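Local coordinates for protein extracellular ligand-binding receptor (Desulfohalobium retbaense DSM 5692, PDB 5ERE) that probably serves as an extracellular sensor receptor that binds small solutes, holding ketoleucine in a leucine-binding-protein-like part and cytosine in a PAS-like sensor domain, at residues D342-V347 / I436-P441; Q376-C381 / V453-Q458. One frame throughout, in Å; residues are numbered along the deposited sequence.

Interaction 1: D342-V347 / I436-P441; sequences DMDRSV and IDLEHP. With CYT (6-aminopyrimidin-2(1H)-one), chain C.
Asp344, Val347 and Met343 on the long helix 324-357 pack against His440 and Leu438 of strand 434-443, a buried helix-on-sheet contact in the Cache-type sensor domain. The axes of 342-347 and 437-441 approach to 8.6 Å, and their N-to-C directions are 34° apart. The polar part is a His-carboxylate hydrogen bond. NE2 of His440 donates to OD1 of Asp344 at 2.6 Å. The oxygen lies close to the plane of the imidazole, at its edge, but the nitrogen meets the carboxylate from well above the carboxylate plane. CG of Asp344 is anti to its backbone N (chi1 -165°), which carries the acid group toward the strand. The same OD1 also forms a hydrogen bond with His551, so two histidines grip one oxygen. CG1 of Val347 touches CD2 of His440 at 3.4 Å, while the carbonyl carbon of Val347 stands over one ring face toward the rim. An alanine in place of His440 would probably leave Asp344 without its partner on the strand and open a gap beside Val347. Leu438, two residues before His440, also points toward the helix. Its CD2 sits 3.5 Å from CE of Met343, a selenomethionine, and equally near the backbone N of Asp344. The bend at chi3 (46°) turns that CE toward the leucine. Asp437 and Glu439 alternate with these residues and point away from the helix, to the cytosine side. OD2 of Asp437 comes within 3.2 Å of cytosine C6. OE1 of Glu439 is hydrogen-bonded to Ser452. The strand thus has one face for the helix and one for the ligand. On the helix face, the carboxylate would be expected to stabilise positive charge on the histidines, so the contact may be partly ionic.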
ATOM      1  N   ASP A 342      15.109  -8.058 -18.561  1.00 43.69           N
ATOM      2  CA  ASP A 342      14.217  -8.856 -19.389  1.00 43.03           C
ATOM      3  C   ASP A 342      14.152  -8.273 -20.774  1.00 45.26           C
ATOM      4  O   ASP A 342      14.287  -8.987 -21.777  1.00 39.07           O
ATOM      5  CB  ASP A 342      12.805  -8.937 -18.797  1.00 52.33           C
ATOM      6  CG  ASP A 342      12.731  -9.822 -17.572  1.00 65.02           C
ATOM      7  OD1 ASP A 342      13.548 -10.755 -17.463  1.00 73.18           O
ATOM      8  OD2 ASP A 342      11.859  -9.595 -16.711  1.00 78.29           O
HETATM    9  N   MSE A 343      13.958  -6.966 -20.841  1.00 43.56           N
HETATM   10  CA  MSE A 343      13.938  -6.297 -22.125  1.00 36.29           C
HETATM   11  C   MSE A 343      15.219  -6.483 -22.876  1.00 33.42           C
HETATM   12  O   MSE A 343      15.221  -6.844 -24.053  1.00 34.03           O
HETATM   13  CB  MSE A 343      13.703  -4.785 -21.973  1.00 31.34           C
HETATM   14  CG  MSE A 343      12.297  -4.373 -21.735  1.00 48.12           C
HETATM   15 SE   MSE A 343      12.274  -2.437 -21.248  0.80 60.05          SE
HETATM   16  CE  MSE A 343      13.361  -1.947 -22.534  1.00 23.32           C
ATOM     17  N   ASP A 344      16.337  -6.217 -22.198  1.00 32.17           N
ATOM     18  CA  ASP A 344      17.646  -6.379 -22.820  1.00 37.59           C
ATOM     19  C   ASP A 344      17.853  -7.790 -23.419  1.00 33.54           C
ATOM     20  O   ASP A 344      18.302  -7.948 -24.567  1.00 32.93           O
ATOM     21  CB  ASP A 344      18.730  -6.077 -21.780  1.00 43.87           C
ATOM     22  CG  ASP A 344      20.071  -5.856 -22.396  1.00 46.28           C
ATOM     23  OD1 ASP A 344      20.164  -5.068 -23.362  1.00 40.13           O
ATOM     24  OD2 ASP A 344      21.031  -6.477 -21.902  1.00 51.73           O
ATOM     25  N   ARG A 345      17.529  -8.818 -22.651  1.00 40.25           N
ATOM     26  CA  ARG A 345      17.610 -10.188 -23.174  1.00 42.84           C
ATOM     27  C   ARG A 345      16.710 -10.435 -24.392  1.00 45.40           C
ATOM     28  O   ARG A 345      17.098 -11.129 -25.358  1.00 45.75           O
ATOM     29  CB  ARG A 345      17.229 -11.184 -22.097  1.00 47.78           C
ATOM     30  CG  ARG A 345      18.384 -11.723 -21.316  1.00 64.14           C
ATOM     31  CD  ARG A 345      17.922 -12.914 -20.498  1.00 75.36           C
ATOM     32  NE  ARG A 345      17.339 -12.499 -19.224  1.00 79.58           N
ATOM     33  CZ  ARG A 345      16.035 -12.390 -18.968  1.00 82.67           C
ATOM     34  NH1 ARG A 345      15.114 -12.674 -19.893  1.00 83.74           N
ATOM     35  NH2 ARG A 345      15.648 -11.992 -17.758  1.00 79.54           N
ATOM     36  N   SER A 346      15.498  -9.909 -24.348  1.00 43.37           N
ATOM     37  CA  SER A 346      14.554 -10.163 -25.450  1.00 39.52           C
ATOM     38  C   SER A 346      15.031  -9.461 -26.708  1.00 39.09           C
ATOM     39  O   SER A 346      14.925  -9.985 -27.796  1.00 36.01           O
ATOM     40  CB  SER A 346      13.141  -9.703 -25.099  1.00 40.34           C
ATOM     41  OG  SER A 346      13.076  -8.269 -25.055  1.00 42.28           O
ATOM     42  N   VAL A 347      15.549  -8.250 -26.563  1.00 35.04           N
ATOM     43  CA  VAL A 347      16.034  -7.492 -27.713  1.00 35.07           C
ATOM     44  C   VAL A 347      17.327  -8.092 -28.250  1.00 32.13           C
ATOM     45  O   VAL A 347      17.553  -8.093 -29.452  1.00 39.74           O
ATOM     46  CB  VAL A 347      16.261  -5.971 -27.344  1.00 38.73           C
ATOM     47  CG1 VAL A 347      16.820  -5.211 -28.497  1.00 35.75           C
ATOM     48  CG2 VAL A 347      14.951  -5.344 -26.943  1.00 35.26           C
ATOM     49  N   ILE A 436      11.944   6.272 -23.567  1.00 34.55           N
ATOM     50  CA  ILE A 436      13.248   5.600 -23.425  1.00 34.27           C
ATOM     51  C   ILE A 436      13.294   4.361 -24.340  1.00 24.74           C
ATOM     52  O   ILE A 436      12.364   3.556 -24.322  1.00 38.93           O
ATOM     53  CB  ILE A 436      13.516   5.175 -21.959  1.00 41.83           C
ATOM     54  CG1 ILE A 436      13.676   6.416 -21.078  1.00 39.59           C
ATOM     55  CG2 ILE A 436      14.789   4.304 -21.862  1.00 35.90           C
ATOM     56  CD1 ILE A 436      13.572   6.120 -19.595  1.00 41.94           C
ATOM     57  N   ASP A 437      14.338   4.328 -25.178  1.00 30.03           N
ATOM     58  CA  ASP A 437      14.607   3.356 -26.239  1.00 37.42           C
ATOM     59  C   ASP A 437      15.757   2.413 -25.859  1.00 40.13           C
ATOM     60  O   ASP A 437      16.835   2.879 -25.477  1.00 34.72           O
ATOM     61  CB  ASP A 437      14.962   4.129 -27.531  1.00 40.60           C
ATOM     62  CG  ASP A 437      15.185   3.213 -28.748  1.00 43.90           C
ATOM     63  OD1 ASP A 437      14.662   2.090 -28.775  1.00 50.41           O
ATOM     64  OD2 ASP A 437      15.882   3.634 -29.694  1.00 47.09           O
ATOM     65  N   LEU A 438      15.541   1.101 -25.939  1.00 33.76           N
ATOM     66  CA  LEU A 438      16.623   0.128 -25.780  1.00 34.74           C
ATOM     67  C   LEU A 438      16.910  -0.502 -27.128  1.00 42.62           C
ATOM     68  O   LEU A 438      16.001  -1.087 -27.743  1.00 38.16           O
ATOM     69  CB  LEU A 438      16.245  -0.941 -24.742  1.00 37.97           C
ATOM     70  CG  LEU A 438      17.174  -2.146 -24.542  1.00 43.96           C
ATOM     71  CD1 LEU A 438      18.574  -1.759 -24.219  1.00 47.29           C
ATOM     72  CD2 LEU A 438      16.612  -2.998 -23.425  1.00 43.73           C
ATOM     73  N   GLU A 439      18.147  -0.363 -27.606  1.00 32.83           N
ATOM     74  CA  GLU A 439      18.524  -0.896 -28.927  1.00 40.07           C
ATOM     75  C   GLU A 439      19.708  -1.837 -28.905  1.00 40.65           C
ATOM     76  O   GLU A 439      20.678  -1.628 -28.178  1.00 40.70           O
ATOM     77  CB  GLU A 439      18.849   0.227 -29.902  1.00 42.81           C
ATOM     78  CG  GLU A 439      17.737   1.265 -30.084  1.00 50.41           C
ATOM     79  CD  GLU A 439      17.367   1.560 -31.553  1.00 54.98           C
ATOM     80  OE1 GLU A 439      17.833   0.851 -32.480  1.00 55.89           O
ATOM     81  OE2 GLU A 439      16.572   2.506 -31.782  1.00 48.85           O
ATOM     82  N   HIS A 440      19.622  -2.886 -29.711  1.00 40.48           N
ATOM     83  CA  HIS A 440      20.773  -3.745 -29.961  1.00 39.36           C
ATOM     84  C   HIS A 440      21.134  -3.681 -31.435  1.00 42.22           C
ATOM     85  O   HIS A 440      20.247  -3.638 -32.298  1.00 43.37           O
ATOM     86  CB  HIS A 440      20.501  -5.192 -29.545  1.00 38.45           C
ATOM     87  CG  HIS A 440      20.579  -5.423 -28.071  1.00 38.10           C
ATOM     88  ND1 HIS A 440      21.502  -6.274 -27.503  1.00 44.89           N
ATOM     89  CD2 HIS A 440      19.866  -4.904 -27.045  1.00 47.92           C
ATOM     90  CE1 HIS A 440      21.332  -6.287 -26.190  1.00 41.12           C
ATOM     91  NE2 HIS A 440      20.350  -5.462 -25.890  1.00 46.59           N
ATOM     92  N   PRO A 441      22.440  -3.698 -31.727  1.00 38.91           N
ATOM     93  CA  PRO A 441      22.868  -3.777 -33.121  1.00 42.71           C
ATOM     94  C   PRO A 441      22.597  -5.144 -33.716  1.00 45.90           C
ATOM     95  O   PRO A 441      22.558  -6.165 -33.009  1.00 40.44           O
ATOM     96  CB  PRO A 441      24.375  -3.513 -33.045  1.00 43.17           C
ATOM     97  CG  PRO A 441      24.768  -4.038 -31.699  1.00 48.09           C
ATOM     98  CD  PRO A 441      23.592  -3.756 -30.798  1.00 50.90           C
TER
HETATM   99  N3  CYT C 602      11.129   5.751 -31.965  1.00 38.76           N
HETATM  100  C4  CYT C 602      11.439   4.460 -31.856  1.00 48.02           C
HETATM  101  N1  CYT C 602      13.434   6.312 -31.757  1.00 36.99           N
HETATM  102  C2  CYT C 602      12.100   6.708 -31.920  1.00 40.44           C
HETATM  103  O2  CYT C 602      11.825   7.927 -31.984  1.00 35.81           O
HETATM  104  N4  CYT C 602      10.420   3.557 -31.922  1.00 39.66           N
HETATM  105  C5  CYT C 602      12.801   4.030 -31.689  1.00 45.24           C
HETATM  106  C6  CYT C 602      13.755   4.975 -31.645  1.00 42.06           C

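Interaction 2: Q376-C381 / V453-Q458; sequences QYAYNC and VSVLTQ. With CYT (6-aminopyrimidin-2(1H)-one), chain C.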
ATOM      1  N   GLN A 376       6.005  -6.380 -21.984  1.00 36.64           N
ATOM      2  CA  GLN A 376       4.748  -5.818 -21.579  1.00 40.33           C
ATOM      3  C   GLN A 376       4.839  -4.301 -21.359  1.00 39.09           C
ATOM      4  O   GLN A 376       3.809  -3.665 -21.364  1.00 36.42           O
ATOM      5  CB  GLN A 376       4.224  -6.514 -20.324  1.00 48.46           C
ATOM      6  CG  GLN A 376       4.736  -5.992 -19.031  1.00 48.34           C
ATOM      7  CD  GLN A 376       4.249  -6.815 -17.848  1.00 54.05           C
ATOM      8  OE1 GLN A 376       4.855  -7.821 -17.484  1.00 62.78           O
ATOM      9  NE2 GLN A 376       3.146  -6.393 -17.257  1.00 49.23           N
ATOM     10  N   TYR A 377       6.041  -3.737 -21.191  1.00 38.22           N
ATOM     11  CA  TYR A 377       6.204  -2.265 -21.018  1.00 36.20           C
ATOM     12  C   TYR A 377       6.589  -1.548 -22.302  1.00 35.19           C
ATOM     13  O   TYR A 377       6.928  -0.359 -22.282  1.00 33.75           O
ATOM     14  CB  TYR A 377       7.252  -1.953 -19.914  1.00 42.51           C
ATOM     15  CG  TYR A 377       6.762  -2.420 -18.574  1.00 37.33           C
ATOM     16  CD1 TYR A 377       5.749  -1.728 -17.904  1.00 37.43           C
ATOM     17  CD2 TYR A 377       7.232  -3.616 -18.024  1.00 38.72           C
ATOM     18  CE1 TYR A 377       5.261  -2.170 -16.685  1.00 39.83           C
ATOM     19  CE2 TYR A 377       6.761  -4.067 -16.801  1.00 41.71           C
ATOM     20  CZ  TYR A 377       5.790  -3.344 -16.134  1.00 40.65           C
ATOM     21  OH  TYR A 377       5.329  -3.819 -14.936  1.00 43.12           O
ATOM     22  N   ALA A 378       6.496  -2.261 -23.429  1.00 34.62           N
ATOM     23  CA  ALA A 378       6.732  -1.662 -24.746  1.00 37.71           C
ATOM     24  C   ALA A 378       5.537  -0.871 -25.246  1.00 33.21           C
ATOM     25  O   ALA A 378       4.393  -1.222 -25.026  1.00 34.43           O
ATOM     26  CB  ALA A 378       7.088  -2.740 -25.769  1.00 42.47           C
ATOM     27  N   TYR A 379       5.859   0.192 -25.955  1.00 36.22           N
ATOM     28  CA  TYR A 379       4.925   0.937 -26.739  1.00 39.32           C
ATOM     29  C   TYR A 379       4.989   0.422 -28.175  1.00 37.05           C
ATOM     30  O   TYR A 379       3.965   0.196 -28.798  1.00 41.53           O
ATOM     31  CB  TYR A 379       5.272   2.417 -26.673  1.00 38.36           C
ATOM     32  CG  TYR A 379       4.335   3.275 -27.460  1.00 33.78           C
ATOM     33  CD1 TYR A 379       3.131   3.680 -26.916  1.00 32.72           C
ATOM     34  CD2 TYR A 379       4.646   3.676 -28.744  1.00 37.30           C
ATOM     35  CE1 TYR A 379       2.273   4.496 -27.611  1.00 41.41           C
ATOM     36  CE2 TYR A 379       3.776   4.494 -29.462  1.00 38.87           C
ATOM     37  CZ  TYR A 379       2.600   4.904 -28.878  1.00 40.92           C
ATOM     38  OH  TYR A 379       1.737   5.699 -29.577  1.00 45.54           O
ATOM     39  N   ASN A 380       6.207   0.258 -28.701  1.00 37.01           N
ATOM     40  CA  ASN A 380       6.382  -0.505 -29.934  1.00 37.79           C
ATOM     41  C   ASN A 380       7.814  -0.976 -30.135  1.00 41.43           C
ATOM     42  O   ASN A 380       8.695  -0.709 -29.316  1.00 35.56           O
ATOM     43  CB  ASN A 380       5.899   0.283 -31.166  1.00 40.91           C
ATOM     44  CG  ASN A 380       6.719   1.537 -31.471  1.00 44.85           C
ATOM     45  OD1 ASN A 380       7.875   1.656 -31.119  1.00 43.09           O
ATOM     46  ND2 ASN A 380       6.105   2.459 -32.190  1.00 41.35           N
ATOM     47  N   CYS A 381       8.023  -1.676 -31.240  1.00 37.14           N
ATOM     48  CA  CYS A 381       9.316  -2.216 -31.620  1.00 36.62           C
ATOM     49  C   CYS A 381       9.600  -1.892 -33.070  1.00 40.87           C
ATOM     50  O   CYS A 381       8.724  -2.008 -33.936  1.00 42.62           O
ATOM     51  CB  CYS A 381       9.371  -3.747 -31.403  1.00 34.17           C
ATOM     52  SG  CYS A 381       8.967  -4.326 -29.743  1.00 43.65           S
ATOM     53  N   VAL A 453      17.782  -3.098 -33.713  1.00 38.13           N
ATOM     54  CA  VAL A 453      16.440  -3.433 -33.306  1.00 43.30           C
ATOM     55  C   VAL A 453      16.180  -2.809 -31.949  1.00 38.18           C
ATOM     56  O   VAL A 453      17.062  -2.786 -31.067  1.00 42.68           O
ATOM     57  CB  VAL A 453      16.228  -4.983 -33.310  1.00 37.05           C
ATOM     58  CG1 VAL A 453      17.196  -5.686 -32.368  1.00 37.00           C
ATOM     59  CG2 VAL A 453      14.794  -5.347 -32.964  1.00 42.16           C
ATOM     60  N   SER A 454      14.967  -2.267 -31.811  1.00 41.88           N
ATOM     61  CA  SER A 454      14.553  -1.398 -30.687  1.00 44.24           C
ATOM     62  C   SER A 454      13.278  -1.819 -29.933  1.00 44.09           C
ATOM     63  O   SER A 454      12.332  -2.346 -30.532  1.00 39.99           O
ATOM     64  CB  SER A 454      14.341   0.012 -31.225  1.00 43.15           C
ATOM     65  OG  SER A 454      13.512   0.806 -30.384  1.00 45.81           O
ATOM     66  N   VAL A 455      13.277  -1.628 -28.614  1.00 37.19           N
ATOM     67  CA  VAL A 455      12.037  -1.561 -27.830  1.00 37.18           C
ATOM     68  C   VAL A 455      11.959  -0.154 -27.286  1.00 42.70           C
ATOM     69  O   VAL A 455      12.873   0.276 -26.609  1.00 30.53           O
ATOM     70  CB  VAL A 455      11.973  -2.560 -26.649  1.00 40.27           C
ATOM     71  CG1 VAL A 455      10.743  -2.306 -25.775  1.00 34.21           C
ATOM     72  CG2 VAL A 455      11.907  -4.002 -27.170  1.00 54.22           C
ATOM     73  N   LEU A 456      10.870   0.535 -27.617  1.00 33.83           N
ATOM     74  CA  LEU A 456      10.537   1.818 -27.035  1.00 35.24           C
ATOM     75  C   LEU A 456       9.530   1.603 -25.893  1.00 35.09           C
ATOM     76  O   LEU A 456       8.483   0.976 -26.073  1.00 29.79           O
ATOM     77  CB  LEU A 456       9.972   2.751 -28.127  1.00 31.71           C
ATOM     78  CG  LEU A 456       9.253   4.004 -27.649  1.00 38.94           C
ATOM     79  CD1 LEU A 456      10.194   4.930 -26.923  1.00 39.14           C
ATOM     80  CD2 LEU A 456       8.588   4.741 -28.845  1.00 29.93           C
ATOM     81  N   THR A 457       9.837   2.110 -24.705  1.00 26.55           N
ATOM     82  CA  THR A 457       8.954   1.890 -23.549  1.00 32.03           C
ATOM     83  C   THR A 457       7.729   2.842 -23.591  1.00 36.45           C
ATOM     84  O   THR A 457       7.752   3.846 -24.265  1.00 36.18           O
ATOM     85  CB  THR A 457       9.703   2.071 -22.212  1.00 33.93           C
ATOM     86  OG1 THR A 457      10.285   3.369 -22.187  1.00 35.07           O
ATOM     87  CG2 THR A 457      10.806   1.036 -22.047  1.00 44.63           C
ATOM     88  N   GLN A 458       6.676   2.475 -22.870  1.00 34.06           N
ATOM     89  CA  GLN A 458       5.452   3.261 -22.708  1.00 32.95           C
ATOM     90  C   GLN A 458       5.742   4.638 -22.120  1.00 32.26           C
ATOM     91  O   GLN A 458       6.721   4.757 -21.413  1.00 32.71           O
ATOM     92  CB  GLN A 458       4.505   2.536 -21.761  1.00 35.99           C
ATOM     93  CG  GLN A 458       3.881   1.240 -22.302  1.00 41.96           C
ATOM     94  CD  GLN A 458       2.613   1.488 -23.116  1.00 53.34           C
ATOM     95  OE1 GLN A 458       1.873   2.439 -22.854  1.00 55.88           O
ATOM     96  NE2 GLN A 458       2.347   0.620 -24.100  1.00 57.25           N
TER
HETATM   97  N3  CYT C 602      11.129   5.751 -31.965  1.00 38.76           N
HETATM   98  C4  CYT C 602      11.439   4.460 -31.856  1.00 48.02           C
HETATM   99  N1  CYT C 602      13.434   6.312 -31.757  1.00 36.99           N
HETATM  100  C2  CYT C 602      12.100   6.708 -31.920  1.00 40.44           C
HETATM  101  O2  CYT C 602      11.825   7.927 -31.984  1.00 35.81           O
HETATM  102  N4  CYT C 602      10.420   3.557 -31.922  1.00 39.66           N
HETATM  103  C5  CYT C 602      12.801   4.030 -31.689  1.00 45.24           C
HETATM  104  C6  CYT C 602      13.755   4.975 -31.645  1.00 42.06           C
HETATM  105  O   HOH W   1      10.807   0.912 -31.009  1.00 36.93           O
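Tyr379 and Asn380 both face Leu456 across an antiparallel pair of strands, forming a classic beta bulge. The N of Tyr379 donates to O of Leu456 at 2.7 Å and nearly straight. The N of Leu456 returns a bond to O of Asn380 at 3.0 Å. CG of Tyr379 is anti to the backbone N (chi1 -180°). Its ring lies alongside the Leu456 side chain, pointing the same way, with Tyr379 CD2 4.1 Å from Leu456 CD2. Asn380 instead holds CG between the backbone N and the carbonyl carbon (chi1 66°). Its OD1 comes close to Leu456 CB and accepts from a water at 3.0 Å. That water also donates to OG of Ser454 and accepts from N4 of cytosine at 2.8 Å. OG of Ser454 is also hydrogen-bonded to Asp437. ND2 of Asn380 is hydrogen-bonded to Glu431, so the water and Glu431 together hold the two ends of the amide. Leu456 CD2 lies 3.8 Å from cytosine N4 and adds an apolar wall to the pocket. At the far end, the Gln458 side chain is bent, and its NE2 donates to O of Ala378 at 2.9 Å. The nitrogen approaches from above that carbonyl plane. The N of Gln458 binds O of Tyr377. Ala378 CB touches Val455 CG1, and Cys381 SG lies 3.9 Å from Val455 CG2. Beyond them, helix 362-374 packs on Ala378 and Cys381 through Phe372, while Val347 of helix 324-357 meets Val455. Strand 434-443 pairs with the other edge of strand 449-457.

In the fold
Interactions 1 and 2 are centred about 9 Å apart and share one antiparallel sheet. Strands 434-443 and 449-457, consecutive in the chain, are neighbours in it, and Leu438 N lies 2.9 Å from Val455 O. On the helix side, Val347 CG2 packs 3.3 Å from Val455 CG2. On the ligand side, Asp437 OD1 lies 2.4 Å from Ser454 OG, a probable hydrogen bond joining the two contacts beside cytosine. Both contribute to its pocket: 436-441 supplies Asp437 and Glu439, while 376-381 and 453-458 supply Asn380, Ser454 and Leu456. Glu431, Gln409 and the N of Val430 hydrogen-bond the ligand directly.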